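Local coordinates for glucosamine--fructose-6-phosphate aminotransferase [isomerizing] (Francisella tularensis subsp. tularensis, PDB 3TBF), which probably converts fructose 6-phosphate into glucosamine 6-phosphate through its C-terminal isomerase domain, using ammonia released from glutamine, at residues 54-60 against 102-108. Numbering follows the deposited sequence.
Sequences TKHICIV and GSLFVSI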
ATOM      1  N   THR A  54     -11.334  15.914 -17.856  1.00 26.32           N
ATOM      2  CA  THR A  54     -10.647  15.170 -16.827  1.00 24.08           C
ATOM      3  C   THR A  54      -9.343  15.809 -16.538  1.00 24.10           C
ATOM      4  O   THR A  54      -8.592  16.089 -17.467  1.00 23.41           O
ATOM      5  CB  THR A  54     -10.379  13.749 -17.267  1.00 23.27           C
ATOM      6  OG1 THR A  54     -11.625  13.076 -17.378  1.00 24.69           O
ATOM      7  CG2 THR A  54      -9.435  13.001 -16.301  1.00 19.77           C
ATOM      8  N   LYS A  55      -9.092  16.072 -15.253  1.00 24.19           N
ATOM      9  CA  LYS A  55      -7.818  16.641 -14.806  1.00 25.19           C
ATOM     10  C   LYS A  55      -7.136  15.769 -13.762  1.00 22.77           C
ATOM     11  O   LYS A  55      -5.965  15.955 -13.394  1.00 22.32           O
ATOM     12  CB  LYS A  55      -8.005  18.032 -14.232  1.00 26.95           C
ATOM     13  CG  LYS A  55      -9.189  18.779 -14.778  1.00 34.06           C
ATOM     14  CD  LYS A  55      -8.811  20.146 -15.354  1.00 41.17           C
ATOM     15  CE  LYS A  55      -8.272  19.970 -16.769  1.00 43.61           C
ATOM     16  NZ  LYS A  55      -9.338  19.605 -17.781  1.00 45.22           N
ATOM     17  N   HIS A  56      -7.882  14.818 -13.276  1.00 20.91           N
ATOM     18  CA  HIS A  56      -7.370  13.925 -12.313  1.00 20.89           C
ATOM     19  C   HIS A  56      -8.118  12.637 -12.469  1.00 18.83           C
ATOM     20  O   HIS A  56      -9.285  12.615 -12.719  1.00 18.00           O
ATOM     21  CB  HIS A  56      -7.602  14.506 -10.919  1.00 21.21           C
ATOM     22  CG  HIS A  56      -7.058  13.653  -9.824  1.00 24.68           C
ATOM     23  ND1 HIS A  56      -7.775  12.617  -9.271  1.00 28.16           N
ATOM     24  CD2 HIS A  56      -5.873  13.694  -9.160  1.00 28.94           C
ATOM     25  CE1 HIS A  56      -7.046  12.036  -8.334  1.00 28.46           C
ATOM     26  NE2 HIS A  56      -5.887  12.669  -8.246  1.00 27.68           N
ATOM     27  N   ILE A  57      -7.417  11.551 -12.299  1.00 18.98           N
ATOM     28  CA  ILE A  57      -8.012  10.245 -12.433  1.00 18.58           C
ATOM     29  C   ILE A  57      -7.944   9.522 -11.112  1.00 17.51           C
ATOM     30  O   ILE A  57      -6.868   9.363 -10.574  1.00 16.52           O
ATOM     31  CB  ILE A  57      -7.271   9.428 -13.466  1.00 18.33           C
ATOM     32  CG1 ILE A  57      -7.493  10.018 -14.828  1.00 18.88           C
ATOM     33  CG2 ILE A  57      -7.748   8.004 -13.440  1.00 19.19           C
ATOM     34  CD1 ILE A  57      -6.559   9.480 -15.786  1.00 15.31           C
ATOM     35  N   CYS A  58      -9.110   9.036 -10.662  1.00 17.03           N
ATOM     36  CA  CYS A  58      -9.293   8.395  -9.363  1.00 17.20           C
ATOM     37  C   CYS A  58      -9.665   6.948  -9.584  1.00 14.57           C
ATOM     38  O   CYS A  58     -10.798   6.643  -9.971  1.00 13.55           O
ATOM     39  CB  CYS A  58     -10.438   9.098  -8.588  1.00 18.31           C
ATOM     40  SG  CYS A  58     -10.175   9.334  -6.812  1.00 34.13           S
ATOM     41  N   ILE A  59      -8.734   6.033  -9.352  1.00 13.32           N
ATOM     42  CA  ILE A  59      -8.994   4.604  -9.639  1.00 12.13           C
ATOM     43  C   ILE A  59      -9.383   3.951  -8.313  1.00 11.69           C
ATOM     44  O   ILE A  59      -8.664   4.073  -7.322  1.00 13.01           O
ATOM     45  CB  ILE A  59      -7.816   3.903 -10.227  1.00 11.34           C
ATOM     46  CG1 ILE A  59      -7.422   4.507 -11.574  1.00 12.10           C
ATOM     47  CG2 ILE A  59      -8.120   2.428 -10.491  1.00 12.97           C
ATOM     48  CD1 ILE A  59      -6.153   3.858 -12.191  1.00  8.90           C
ATOM     49  N   VAL A  60     -10.541   3.295  -8.311  1.00 11.23           N
ATOM     50  CA  VAL A  60     -11.057   2.569  -7.179  1.00  9.95           C
ATOM     51  C   VAL A  60     -11.296   1.106  -7.526  1.00 10.56           C
ATOM     52  O   VAL A  60     -11.931   0.792  -8.530  1.00 10.86           O
ATOM     53  CB  VAL A  60     -12.388   3.185  -6.713  1.00  9.68           C
ATOM     54  CG1 VAL A  60     -13.007   2.378  -5.547  1.00  6.42           C
ATOM     55  CG2 VAL A  60     -12.142   4.641  -6.307  1.00  6.67           C
ATOM     56  N   GLY A 102     -12.447  18.258 -11.571  1.00 34.70           N
ATOM     57  CA  GLY A 102     -12.107  17.587 -12.823  1.00 33.59           C
ATOM     58  C   GLY A 102     -11.649  16.140 -12.670  1.00 31.16           C
ATOM     59  O   GLY A 102     -10.929  15.613 -13.520  1.00 29.92           O
ATOM     60  N   SER A 103     -12.103  15.511 -11.589  1.00 28.81           N
ATOM     61  CA  SER A 103     -11.731  14.158 -11.267  1.00 26.64           C
ATOM     62  C   SER A 103     -12.604  13.157 -11.994  1.00 24.13           C
ATOM     63  O   SER A 103     -13.826  13.270 -11.949  1.00 24.99           O
ATOM     64  CB  SER A 103     -11.882  13.924  -9.777  1.00 26.06           C
ATOM     65  OG  SER A 103     -10.622  13.896  -9.191  1.00 28.20           O
ATOM     66  N   LEU A 104     -11.982  12.168 -12.622  1.00 20.86           N
ATOM     67  CA  LEU A 104     -12.711  11.082 -13.260  1.00 18.83           C
ATOM     68  C   LEU A 104     -12.646   9.894 -12.337  1.00 17.07           C
ATOM     69  O   LEU A 104     -11.574   9.546 -11.860  1.00 17.18           O
ATOM     70  CB  LEU A 104     -12.058  10.728 -14.601  1.00 18.72           C
ATOM     71  CG  LEU A 104     -12.673   9.598 -15.400  1.00 18.79           C
ATOM     72  CD1 LEU A 104     -14.057  10.051 -15.893  1.00 17.06           C
ATOM     73  CD2 LEU A 104     -11.740   9.153 -16.520  1.00 14.48           C
ATOM     74  N   PHE A 105     -13.795   9.325 -12.035  1.00 15.95           N
ATOM     75  CA  PHE A 105     -13.905   8.143 -11.209  1.00 15.28           C
ATOM     76  C   PHE A 105     -13.802   6.907 -12.117  1.00 15.23           C
ATOM     77  O   PHE A 105     -14.605   6.696 -13.002  1.00 16.64           O
ATOM     78  CB  PHE A 105     -15.239   8.160 -10.440  1.00 14.88           C
ATOM     79  CG  PHE A 105     -15.402   7.016  -9.492  1.00 16.69           C
ATOM     80  CD1 PHE A 105     -15.833   5.770  -9.943  1.00 19.01           C
ATOM     81  CD2 PHE A 105     -15.091   7.150  -8.165  1.00 18.26           C
ATOM     82  CE1 PHE A 105     -15.963   4.688  -9.058  1.00 17.34           C
ATOM     83  CE2 PHE A 105     -15.254   6.078  -7.274  1.00 20.40           C
ATOM     84  CZ  PHE A 105     -15.662   4.844  -7.739  1.00 18.23           C
ATOM     85  N   VAL A 106     -12.749   6.127 -11.940  1.00 15.01           N
ATOM     86  CA  VAL A 106     -12.510   4.936 -12.725  1.00 13.80           C
ATOM     87  C   VAL A 106     -12.590   3.755 -11.783  1.00 13.99           C
ATOM     88  O   VAL A 106     -11.864   3.705 -10.780  1.00 13.95           O
ATOM     89  CB  VAL A 106     -11.144   4.950 -13.327  1.00 13.91           C
ATOM     90  CG1 VAL A 106     -10.829   3.583 -14.035  1.00 14.07           C
ATOM     91  CG2 VAL A 106     -11.018   6.099 -14.275  1.00 12.92           C
ATOM     92  N   SER A 107     -13.508   2.830 -12.057  1.00 13.65           N
ATOM     93  CA  SER A 107     -13.543   1.583 -11.328  1.00 13.39           C
ATOM     94  C   SER A 107     -13.057   0.406 -12.201  1.00 13.07           C
ATOM     95  O   SER A 107     -13.078   0.437 -13.434  1.00 10.81           O
ATOM     96  CB  SER A 107     -14.937   1.331 -10.808  1.00 14.63           C
ATOM     97  OG  SER A 107     -15.860   1.231 -11.842  1.00 17.75           O
ATOM     98  N   ILE A 108     -12.478  -0.585 -11.556  1.00 12.66           N
ATOM     99  CA  ILE A 108     -12.011  -1.736 -12.278  1.00 12.72           C
ATOM    100  C   ILE A 108     -12.642  -2.952 -11.642  1.00 13.64           C
ATOM    101  O   ILE A 108     -12.546  -3.118 -10.443  1.00 13.17           O
ATOM    102  CB  ILE A 108     -10.498  -1.867 -12.182  1.00 12.58           C
ATOM    103  CG1 ILE A 108      -9.796  -0.560 -12.627  1.00 11.53           C
ATOM    104  CG2 ILE A 108     -10.031  -3.029 -13.061  1.00  9.24           C
ATOM    105  CD1 ILE A 108      -8.300  -0.552 -12.399  1.00  5.99           C
TER
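In the first SIS domain, an α-β-α sandwich built on a parallel sheet of strand order 2-1-3-4-5, strands 56-61 and 103-109 lie side by side and illustrate how parallel neighbours share their polar groups. On 54-60, even-numbered residues from H56 do the bonding: the H56 carbonyl accepts from L104 N, C58 N donates to L104 O, C58 O accepts from V106 N, and V60 N donates to V106 O. The last rung, I108 N to V60 O, is weak at 3.4 Å. I57 and I59 turn their backbone groups the other way, bonding P83, S85 and E87 beside strand 84-88 or within it. Side chains alternate likewise: I57, I59, L104 and V106 share one face, where I57 and L104 pack on F177 of helix 165-184, whereas V60 CG2 meets F105 CE2 at 3.6 Å on the opposite face, towards helix 115-124. There H56 ND1 also donates a weak hydrogen bond to S103 OG (3.1 Å). T54 OG1 is satisfied by L50 O. Just before strand 103-109, G102, with positive phi, lends one carbonyl to two donors: G102 O lies 2.6 Å from K55 N and 3.2 Å from H56 N.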